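Local coordinates for periplasmic zinc-binding protein troA (Treponema pallidum, PDB 1K0F) that binds zinc with high affinity in the periplasm and delivers it to the membrane permease of an ABC transporter for import into the cytoplasm, at residues R161-D169 / G179-T190; G242-M250 / M263-A274. All coordinates share one frame; numbering follows the deposited sequence.

Contact 1 (R161-D169 / G179-T190); sequences RRVLVTAHD and GFEVKGLQGVST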
loop_
_atom_site.group_PDB
_atom_site.type_symbol
_atom_site.label_atom_id
_atom_site.label_comp_id
_atom_site.label_asym_id
_atom_site.label_seq_id
_atom_site.Cartn_x
_atom_site.Cartn_y
_atom_site.Cartn_z
ATOM N N ARG A 161 -13.037 -14.558 -12.831
ATOM C CA ARG A 161 -13.291 -14.217 -11.433
ATOM C C ARG A 161 -12.279 -13.209 -10.870
ATOM O O ARG A 161 -12.487 -12.641 -9.796
ATOM C CB ARG A 161 -13.268 -15.490 -10.578
ATOM C CG ARG A 161 -14.291 -16.550 -10.993
ATOM C CD ARG A 161 -14.892 -17.274 -9.781
ATOM N NE ARG A 161 -16.249 -17.764 -10.034
ATOM C CZ ARG A 161 -17.330 -17.358 -9.375
ATOM N NH1 ARG A 161 -17.214 -16.450 -8.417
ATOM N NH2 ARG A 161 -18.525 -17.855 -9.677
ATOM N N ARG A 162 -11.195 -12.980 -11.605
ATOM C CA ARG A 162 -10.153 -12.063 -11.166
ATOM C C ARG A 162 -10.508 -10.585 -11.316
ATOM O O ARG A 162 -9.632 -9.732 -11.313
ATOM C CB ARG A 162 -8.862 -12.355 -11.924
ATOM C CG ARG A 162 -8.167 -13.645 -11.516
ATOM C CD ARG A 162 -6.904 -13.841 -12.354
ATOM N NE ARG A 162 -6.532 -15.243 -12.532
ATOM C CZ ARG A 162 -5.987 -15.745 -13.638
ATOM N NH1 ARG A 162 -5.745 -14.963 -14.686
ATOM N NH2 ARG A 162 -5.675 -17.034 -13.694
ATOM N N VAL A 163 -11.789 -10.280 -11.452
ATOM C CA VAL A 163 -12.216 -8.889 -11.582
ATOM C C VAL A 163 -12.424 -8.343 -10.176
ATOM O O VAL A 163 -13.388 -8.711 -9.506
ATOM C CB VAL A 163 -13.553 -8.768 -12.345
ATOM C CG1 VAL A 163 -13.992 -7.320 -12.390
ATOM C CG2 VAL A 163 -13.409 -9.327 -13.749
ATOM N N LEU A 164 -11.521 -7.487 -9.713
ATOM C CA LEU A 164 -11.660 -6.931 -8.370
ATOM C C LEU A 164 -12.056 -5.459 -8.340
ATOM O O LEU A 164 -11.431 -4.611 -8.975
ATOM C CB LEU A 164 -10.362 -7.131 -7.574
ATOM C CG LEU A 164 -10.088 -6.228 -6.365
ATOM C CD1 LEU A 164 -10.736 -6.790 -5.103
ATOM C CD2 LEU A 164 -8.583 -6.117 -6.182
ATOM N N VAL A 165 -13.113 -5.169 -7.596
ATOM C CA VAL A 165 -13.583 -3.804 -7.451
ATOM C C VAL A 165 -13.400 -3.486 -5.973
ATOM O O VAL A 165 -13.866 -4.223 -5.103
ATOM C CB VAL A 165 -15.069 -3.669 -7.859
ATOM C CG1 VAL A 165 -15.556 -2.258 -7.578
ATOM C CG2 VAL A 165 -15.236 -3.991 -9.338
ATOM N N THR A 166 -12.704 -2.393 -5.692
ATOM C CA THR A 166 -12.428 -2.002 -4.319
ATOM C C THR A 166 -12.732 -0.538 -4.032
ATOM O O THR A 166 -13.129 0.211 -4.923
ATOM C CB THR A 166 -10.958 -2.249 -3.996
ATOM O OG1 THR A 166 -10.167 -1.866 -5.126
ATOM C CG2 THR A 166 -10.718 -3.725 -3.688
ATOM N N ALA A 167 -12.526 -0.144 -2.778
ATOM C CA ALA A 167 -12.755 1.226 -2.315
ATOM C C ALA A 167 -12.158 2.305 -3.238
ATOM O O ALA A 167 -12.870 3.222 -3.656
ATOM C CB ALA A 167 -12.206 1.384 -0.901
ATOM N N HIS A 168 -10.857 2.209 -3.531
ATOM C CA HIS A 168 -10.190 3.168 -4.418
ATOM C C HIS A 168 -9.130 2.523 -5.329
ATOM O O HIS A 168 -8.674 1.416 -5.061
ATOM C CB HIS A 168 -9.611 4.356 -3.604
ATOM C CG HIS A 168 -8.261 4.113 -2.997
ATOM N ND1 HIS A 168 -8.018 3.099 -2.096
ATOM C CD2 HIS A 168 -7.101 4.805 -3.101
ATOM C CE1 HIS A 168 -6.768 3.176 -1.671
ATOM N NE2 HIS A 168 -6.192 4.203 -2.263
ATOM N N ASP A 169 -8.767 3.215 -6.412
ATOM C CA ASP A 169 -7.792 2.739 -7.409
ATOM C C ASP A 169 -6.397 2.542 -6.839
ATOM O O ASP A 169 -5.459 3.251 -7.210
ATOM C CB ASP A 169 -7.715 3.737 -8.575
ATOM C CG ASP A 169 -7.854 3.069 -9.940
ATOM O OD1 ASP A 169 -8.013 1.824 -9.984
ATOM O OD2 ASP A 169 -7.802 3.799 -10.963
ATOM N N GLY A 179 -2.539 -10.297 -12.535
ATOM C CA GLY A 179 -3.717 -10.413 -13.388
ATOM C C GLY A 179 -5.079 -10.342 -12.721
ATOM O O GLY A 179 -5.674 -11.361 -12.370
ATOM N N PHE A 180 -5.581 -9.125 -12.555
ATOM C CA PHE A 180 -6.880 -8.911 -11.937
ATOM C C PHE A 180 -7.530 -7.701 -12.601
ATOM O O PHE A 180 -6.896 -6.654 -12.790
ATOM C CB PHE A 180 -6.731 -8.642 -10.434
ATOM C CG PHE A 180 -6.639 -9.886 -9.586
ATOM C CD1 PHE A 180 -5.408 -10.344 -9.129
ATOM C CD2 PHE A 180 -7.785 -10.580 -9.214
ATOM C CE1 PHE A 180 -5.320 -11.468 -8.310
ATOM C CE2 PHE A 180 -7.707 -11.707 -8.394
ATOM C CZ PHE A 180 -6.471 -12.150 -7.943
ATOM N N GLU A 181 -8.788 -7.854 -12.990
ATOM C CA GLU A 181 -9.496 -6.744 -13.590
ATOM C C GLU A 181 -9.887 -5.906 -12.383
ATOM O O GLU A 181 -10.840 -6.219 -11.676
ATOM C CB GLU A 181 -10.740 -7.236 -14.332
ATOM C CG GLU A 181 -11.671 -6.123 -14.772
ATOM C CD GLU A 181 -12.109 -6.265 -16.210
ATOM O OE1 GLU A 181 -11.390 -6.930 -16.992
ATOM O OE2 GLU A 181 -13.173 -5.709 -16.554
ATOM N N VAL A 182 -9.128 -4.857 -12.123
ATOM C CA VAL A 182 -9.430 -4.028 -10.977
ATOM C C VAL A 182 -10.196 -2.764 -11.318
ATOM O O VAL A 182 -10.102 -2.231 -12.424
ATOM C CB VAL A 182 -8.152 -3.654 -10.232
ATOM C CG1 VAL A 182 -7.520 -4.906 -9.662
ATOM C CG2 VAL A 182 -7.190 -2.941 -11.165
ATOM N N LYS A 183 -10.968 -2.300 -10.348
ATOM C CA LYS A 183 -11.764 -1.099 -10.486
ATOM C C LYS A 183 -11.910 -0.608 -9.064
ATOM O O LYS A 183 -11.953 -1.412 -8.140
ATOM C CB LYS A 183 -13.139 -1.430 -11.060
ATOM C CG LYS A 183 -13.120 -1.955 -12.497
ATOM C CD LYS A 183 -13.434 -0.840 -13.495
ATOM C CE LYS A 183 -13.624 -1.358 -14.914
ATOM N NZ LYS A 183 -13.510 -2.851 -14.979
ATOM N N GLY A 184 -11.985 0.703 -8.883
ATOM C CA GLY A 184 -12.122 1.242 -7.546
ATOM C C GLY A 184 -13.148 2.350 -7.490
ATOM O O GLY A 184 -13.233 3.162 -8.406
ATOM N N LEU A 185 -13.932 2.379 -6.418
ATOM C CA LEU A 185 -14.955 3.404 -6.256
ATOM C C LEU A 185 -14.321 4.795 -6.219
ATOM O O LEU A 185 -14.938 5.774 -6.632
ATOM C CB LEU A 185 -15.770 3.152 -4.981
ATOM C CG LEU A 185 -17.160 3.797 -4.932
ATOM C CD1 LEU A 185 -18.021 3.240 -6.045
ATOM C CD2 LEU A 185 -17.799 3.545 -3.584
ATOM N N GLN A 186 -13.090 4.883 -5.728
ATOM C CA GLN A 186 -12.393 6.160 -5.675
ATOM C C GLN A 186 -11.156 6.038 -6.557
ATOM O O GLN A 186 -10.629 4.945 -6.726
ATOM C CB GLN A 186 -12.003 6.490 -4.242
ATOM C CG GLN A 186 -13.042 7.307 -3.504
ATOM C CD GLN A 186 -12.419 8.219 -2.469
ATOM O OE1 GLN A 186 -11.913 9.295 -2.797
ATOM N NE2 GLN A 186 -12.452 7.799 -1.207
ATOM N N GLY A 187 -10.699 7.150 -7.126
ATOM C CA GLY A 187 -9.541 7.107 -8.003
ATOM C C GLY A 187 -8.251 6.787 -7.282
ATOM O O GLY A 187 -8.257 6.417 -6.108
ATOM N N VAL A 188 -7.136 6.922 -7.989
ATOM C CA VAL A 188 -5.834 6.659 -7.397
ATOM C C VAL A 188 -5.648 7.569 -6.180
ATOM O O VAL A 188 -4.738 7.372 -5.377
ATOM C CB VAL A 188 -4.695 6.915 -8.425
ATOM C CG1 VAL A 188 -4.529 8.413 -8.679
ATOM C CG2 VAL A 188 -3.399 6.306 -7.920
ATOM N N SER A 189 -6.524 8.564 -6.056
ATOM C CA SER A 189 -6.478 9.505 -4.941
ATOM C C SER A 189 -7.850 9.653 -4.289
ATOM O O SER A 189 -8.877 9.703 -4.974
ATOM C CB SER A 189 -5.988 10.878 -5.419
ATOM O OG SER A 189 -5.944 11.812 -4.352
ATOM N N THR A 190 -7.849 9.718 -2.958
ATOM C CA THR A 190 -9.071 9.868 -2.171
ATOM C C THR A 190 -9.376 11.340 -1.957
ATOM O O THR A 190 -10.284 11.695 -1.201
ATOM C CB THR A 190 -8.932 9.208 -0.799
ATOM O OG1 THR A 190 -7.558 9.248 -0.391
ATOM C CG2 THR A 190 -9.402 7.770 -0.863
#
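Val163 to Thr166 and Glu181 to Gly184 run side by side in the same direction, with only alternate residues facing the partner: Leu164 and Thr166 turn N and O to strand 181-184, while Val165 pairs with Phe215 on the other side. Glu181 N gives its hydrogen to Arg162 O, and Leu164 N approaches Glu181 O at a distance too short to be trusted. Lys183 N bonds to Leu164 O, whose place is less certain. Further along, Thr166 N reaches Lys183 O at 2.7 Å and Thr166 O accepts from Leu185 N at 2.8 Å. This is the parallel pair of a beta-alpha-beta crossover, with helix 172-178 as the connection, and the strands run out at the zinc site. There the chain turns a corner at Ala167 and Leu185, yet the pairing resumes: Asp169 N donates to Gln186 O at 2.6 Å and only weakly to Gly187 O. These bonds tie down the backbone on the C-terminal side of His168, a residue that binds zinc. Its CG sits between backbone N and carbonyl carbon (chi1 84°), and CD2 brings the ring edge 3.6 Å from Gly187 O. Both ring nitrogens have partners elsewhere: ND1 bonds to Glu217, which would orient the imidazole, whereas NE2 makes a weak bond to Asp248, another zinc ligand. Glu181 OE2 is shared by Lys183 NZ, at 3.3 Å, and the guanidinium of Arg209, so the carboxylate has two cationic partners, while lower down its CB lies alongside Val163 CG2 at 3.4 Å. At the start of the strands the Arg162 chain crosses the Phe180 ring at about a right angle, its CG 4.1 Å from the ring centroid in an off-centre CH-pi contact, and Phe174 stacks on the same phenyl group.

Contact 2 (G242-M250 / M263-A274); sequences GGELFSDAM and MVTHNIDTIVAA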
loop_
_atom_site.group_PDB
_atom_site.type_symbol
_atom_site.label_atom_id
_atom_site.label_comp_id
_atom_site.label_asym_id
_atom_site.label_seq_id
_atom_site.Cartn_x
_atom_site.Cartn_y
_atom_site.Cartn_z
ATOM N N GLY A 242 -16.619 -8.790 0.110
ATOM C CA GLY A 242 -15.753 -9.945 0.286
ATOM C C GLY A 242 -14.637 -9.852 1.306
ATOM O O GLY A 242 -13.799 -10.753 1.405
ATOM N N GLY A 243 -14.604 -8.764 2.056
ATOM C CA GLY A 243 -13.578 -8.624 3.056
ATOM C C GLY A 243 -13.058 -7.216 3.010
ATOM O O GLY A 243 -13.270 -6.500 2.038
ATOM N N GLU A 244 -12.388 -6.809 4.075
ATOM C CA GLU A 244 -11.821 -5.480 4.128
ATOM C C GLU A 244 -10.409 -5.619 3.653
ATOM O O GLU A 244 -9.684 -6.471 4.135
ATOM C CB GLU A 244 -11.823 -4.951 5.549
ATOM C CG GLU A 244 -11.912 -3.456 5.609
ATOM C CD GLU A 244 -11.559 -2.928 6.965
ATOM O OE1 GLU A 244 -11.265 -3.755 7.850
ATOM O OE2 GLU A 244 -11.567 -1.696 7.153
ATOM N N LEU A 245 -10.001 -4.788 2.713
ATOM C CA LEU A 245 -8.650 -4.911 2.228
ATOM C C LEU A 245 -7.745 -3.803 2.740
ATOM O O LEU A 245 -8.211 -2.746 3.194
ATOM C CB LEU A 245 -8.657 -4.945 0.703
ATOM C CG LEU A 245 -9.535 -6.050 0.104
ATOM C CD1 LEU A 245 -9.303 -6.123 -1.398
ATOM C CD2 LEU A 245 -9.213 -7.380 0.755
ATOM N N PHE A 246 -6.444 -4.067 2.693
ATOM C CA PHE A 246 -5.456 -3.093 3.122
ATOM C C PHE A 246 -5.013 -2.389 1.868
ATOM O O PHE A 246 -4.425 -3.009 0.992
ATOM C CB PHE A 246 -4.263 -3.788 3.764
ATOM C CG PHE A 246 -4.565 -4.380 5.098
ATOM C CD1 PHE A 246 -4.860 -3.559 6.175
ATOM C CD2 PHE A 246 -4.627 -5.750 5.256
ATOM C CE1 PHE A 246 -5.222 -4.094 7.389
ATOM C CE2 PHE A 246 -4.989 -6.296 6.462
ATOM C CZ PHE A 246 -5.291 -5.472 7.535
ATOM N N SER A 247 -5.311 -1.102 1.766
ATOM C CA SER A 247 -4.913 -0.363 0.586
ATOM C C SER A 247 -3.590 0.334 0.838
ATOM O O SER A 247 -2.531 -0.162 0.442
ATOM C CB SER A 247 -5.977 0.662 0.210
ATOM O OG SER A 247 -6.794 0.989 1.315
ATOM N N ASP A 248 -3.639 1.481 1.503
ATOM C CA ASP A 248 -2.419 2.220 1.785
ATOM C C ASP A 248 -1.911 1.949 3.191
ATOM O O ASP A 248 -0.757 2.243 3.499
ATOM C CB ASP A 248 -2.650 3.729 1.627
ATOM C CG ASP A 248 -3.552 4.072 0.448
ATOM O OD1 ASP A 248 -3.385 3.471 -0.634
ATOM O OD2 ASP A 248 -4.427 4.955 0.610
ATOM N N ALA A 249 -2.776 1.383 4.032
ATOM C CA ALA A 249 -2.426 1.101 5.424
ATOM C C ALA A 249 -2.400 -0.377 5.788
ATOM O O ALA A 249 -3.143 -1.185 5.224
ATOM C CB ALA A 249 -3.387 1.837 6.364
ATOM N N MET A 250 -1.549 -0.709 6.757
ATOM C CA MET A 250 -1.393 -2.080 7.222
ATOM C C MET A 250 -2.274 -2.366 8.421
ATOM O O MET A 250 -3.053 -1.515 8.860
ATOM C CB MET A 250 0.054 -2.340 7.626
ATOM C CG MET A 250 1.014 -2.500 6.482
ATOM S SD MET A 250 2.485 -3.353 7.035
ATOM C CE MET A 250 2.740 -2.608 8.645
ATOM N N MET A 263 -0.078 -8.318 5.600
ATOM C CA MET A 263 -1.064 -7.386 5.080
ATOM C C MET A 263 -1.481 -7.812 3.684
ATOM O O MET A 263 -2.667 -7.815 3.349
ATOM C CB MET A 263 -0.489 -5.972 5.013
ATOM C CG MET A 263 -1.195 -5.067 4.000
ATOM S SD MET A 263 -0.066 -4.217 2.875
ATOM C CE MET A 263 -0.961 -2.654 2.629
ATOM N N VAL A 264 -0.480 -8.151 2.874
ATOM C CA VAL A 264 -0.700 -8.587 1.495
ATOM C C VAL A 264 -1.257 -10.015 1.440
ATOM O O VAL A 264 -2.026 -10.366 0.533
ATOM C CB VAL A 264 0.611 -8.522 0.683
ATOM C CG1 VAL A 264 0.388 -9.073 -0.707
ATOM C CG2 VAL A 264 1.101 -7.091 0.616
ATOM N N THR A 265 -0.869 -10.839 2.410
ATOM C CA THR A 265 -1.357 -12.198 2.443
ATOM C C THR A 265 -2.828 -12.098 2.724
ATOM O O THR A 265 -3.632 -12.812 2.133
ATOM C CB THR A 265 -0.696 -13.020 3.549
ATOM O OG1 THR A 265 0.665 -13.277 3.192
ATOM C CG2 THR A 265 -1.411 -14.342 3.711
ATOM N N HIS A 266 -3.184 -11.199 3.632
ATOM C CA HIS A 266 -4.577 -11.017 3.972
ATOM C C HIS A 266 -5.324 -10.614 2.725
ATOM O O HIS A 266 -6.420 -11.102 2.456
ATOM C CB HIS A 266 -4.766 -9.910 4.999
ATOM C CG HIS A 266 -6.118 -9.268 4.932
ATOM N ND1 HIS A 266 -7.175 -9.677 5.713
ATOM C CD2 HIS A 266 -6.610 -8.322 4.096
ATOM C CE1 HIS A 266 -8.257 -9.004 5.366
ATOM N NE2 HIS A 266 -7.940 -8.183 4.385
ATOM N N ASN A 267 -4.722 -9.704 1.973
ATOM C CA ASN A 267 -5.348 -9.196 0.762
ATOM C C ASN A 267 -5.728 -10.301 -0.215
ATOM O O ASN A 267 -6.911 -10.550 -0.434
ATOM C CB ASN A 267 -4.429 -8.158 0.101
ATOM C CG ASN A 267 -4.666 -6.732 0.639
ATOM O OD1 ASN A 267 -5.354 -6.531 1.647
ATOM N ND2 ASN A 267 -4.089 -5.745 -0.039
ATOM N N ILE A 268 -4.735 -10.970 -0.800
ATOM C CA ILE A 268 -4.996 -12.053 -1.750
ATOM C C ILE A 268 -5.861 -13.149 -1.143
ATOM O O ILE A 268 -6.717 -13.723 -1.818
ATOM C CB ILE A 268 -3.674 -12.687 -2.267
ATOM C CG1 ILE A 268 -3.877 -13.183 -3.689
ATOM C CG2 ILE A 268 -3.237 -13.854 -1.385
ATOM C CD1 ILE A 268 -4.015 -12.070 -4.674
ATOM N N ASP A 269 -5.653 -13.448 0.133
ATOM C CA ASP A 269 -6.458 -14.478 0.757
ATOM C C ASP A 269 -7.889 -14.002 0.629
ATOM O O ASP A 269 -8.665 -14.538 -0.147
ATOM C CB ASP A 269 -6.074 -14.633 2.234
ATOM C CG ASP A 269 -4.794 -15.425 2.418
ATOM O OD1 ASP A 269 -4.022 -15.529 1.450
ATOM O OD2 ASP A 269 -4.560 -15.936 3.534
ATOM N N THR A 270 -8.219 -12.958 1.380
ATOM C CA THR A 270 -9.561 -12.387 1.380
ATOM C C THR A 270 -10.199 -12.278 0.001
ATOM O O THR A 270 -11.357 -12.658 -0.189
ATOM C CB THR A 270 -9.539 -10.991 2.015
ATOM O OG1 THR A 270 -9.269 -11.120 3.416
ATOM C CG2 THR A 270 -10.874 -10.281 1.812
ATOM N N ILE A 271 -9.435 -11.773 -0.962
ATOM C CA ILE A 271 -9.946 -11.573 -2.311
ATOM C C ILE A 271 -10.326 -12.850 -3.043
ATOM O O ILE A 271 -11.508 -13.080 -3.313
ATOM C CB ILE A 271 -8.947 -10.772 -3.167
ATOM C CG1 ILE A 271 -8.857 -9.337 -2.644
ATOM C CG2 ILE A 271 -9.390 -10.754 -4.633
ATOM C CD1 ILE A 271 -7.779 -8.532 -3.297
ATOM N N VAL A 272 -9.334 -13.669 -3.380
ATOM C CA VAL A 272 -9.616 -14.923 -4.072
ATOM C C VAL A 272 -10.686 -15.689 -3.285
ATOM O O VAL A 272 -11.656 -16.187 -3.861
ATOM C CB VAL A 272 -8.336 -15.801 -4.233
ATOM C CG1 VAL A 272 -7.318 -15.080 -5.091
ATOM C CG2 VAL A 272 -7.741 -16.137 -2.883
ATOM N N ALA A 273 -10.518 -15.770 -1.970
ATOM C CA ALA A 273 -11.498 -16.454 -1.148
ATOM C C ALA A 273 -12.860 -15.893 -1.533
ATOM O O ALA A 273 -13.724 -16.606 -2.048
ATOM C CB ALA A 273 -11.225 -16.195 0.322
ATOM N N ALA A 274 -13.027 -14.595 -1.320
ATOM C CA ALA A 274 -14.280 -13.923 -1.619
ATOM C C ALA A 274 -14.613 -13.882 -3.103
ATOM O O ALA A 274 -15.594 -13.254 -3.491
ATOM C CB ALA A 274 -14.247 -12.507 -1.064
#
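Phe246 and Asn267 grip each other through two nearly linear hydrogen bonds, a case of a side-chain amide standing in for a backbone partner. Phe246 N donates to Asn267 OD1 at 2.9 Å, on a lone pair in the carbonyl plane, and Asn267 ND2 returns a bond to Phe246 O, also at 2.9 Å, the acceptor lying almost in the amide plane. With donor and acceptor both engaged, the amide is fixed in its rotation, and both the N-H and the carbonyl of Phe246 have a partner. Two residues earlier in the chain, Glu244 O accepts from His266 NE2 at the edge of the imidazole, though the modelled distance is too short to be relied on. The aromatic contribution uses the same histidine: Phe246 turns its edge to the imidazole face in a T-shaped pair, centroids 4.8 Å apart and planes at 67°. Thr270 OG1 lies over the opposite face of that ring, while its own bond goes to His266 O. In the fold, helix 260-273 runs nearly antiparallel to strand 240-245 (159° for the short segments) and covers one side of it, while helix 129-156 packs against the helix through Val264 and Ile268. Apolar contacts fill the remainder. Leu245 divides its two methyls, CD1 meeting Ile271 CD1 at 3.4 Å and CD2 meeting Thr270 CG2 at 3.5 Å. Met263, with CG anti to its own N (chi1 157°), slides past Phe246 in the opposite direction, CG to Phe246 CB 3.3 Å, and its CE reaches toward Ser247 O. Gly242 and Gly243 let the helix come close: Ala274 CB lies 3.3 Å from Gly242 CA, and Thr270 CG2 sits against Gly243 CA. Past the strand, the chain leads on to Asp248, a zinc ligand.

Overall arrangement
Contacts 1 and 2 are both partly buried, with centres about 12 Å apart, and strand 213-217 lies between their strands, hydrogen-bonding to Val165 on one side and to Gly242, Gly243 and Leu245 on the other. Contact 1 pairs two strands, so backbone hydrogen bonds dominate; contact 2 sets a strand and loop against a helix, and side chains must supply the polar links. Apolar groups join them directly, Thr166 CG2 meeting Leu245 CD1 at 3.6 Å and Leu164 CD2 meeting Ile271 CD1 at 3.8 Å. Each also carries a zinc ligand just beyond a strand end, His168 and Asp248, in this zinc-free, closed form.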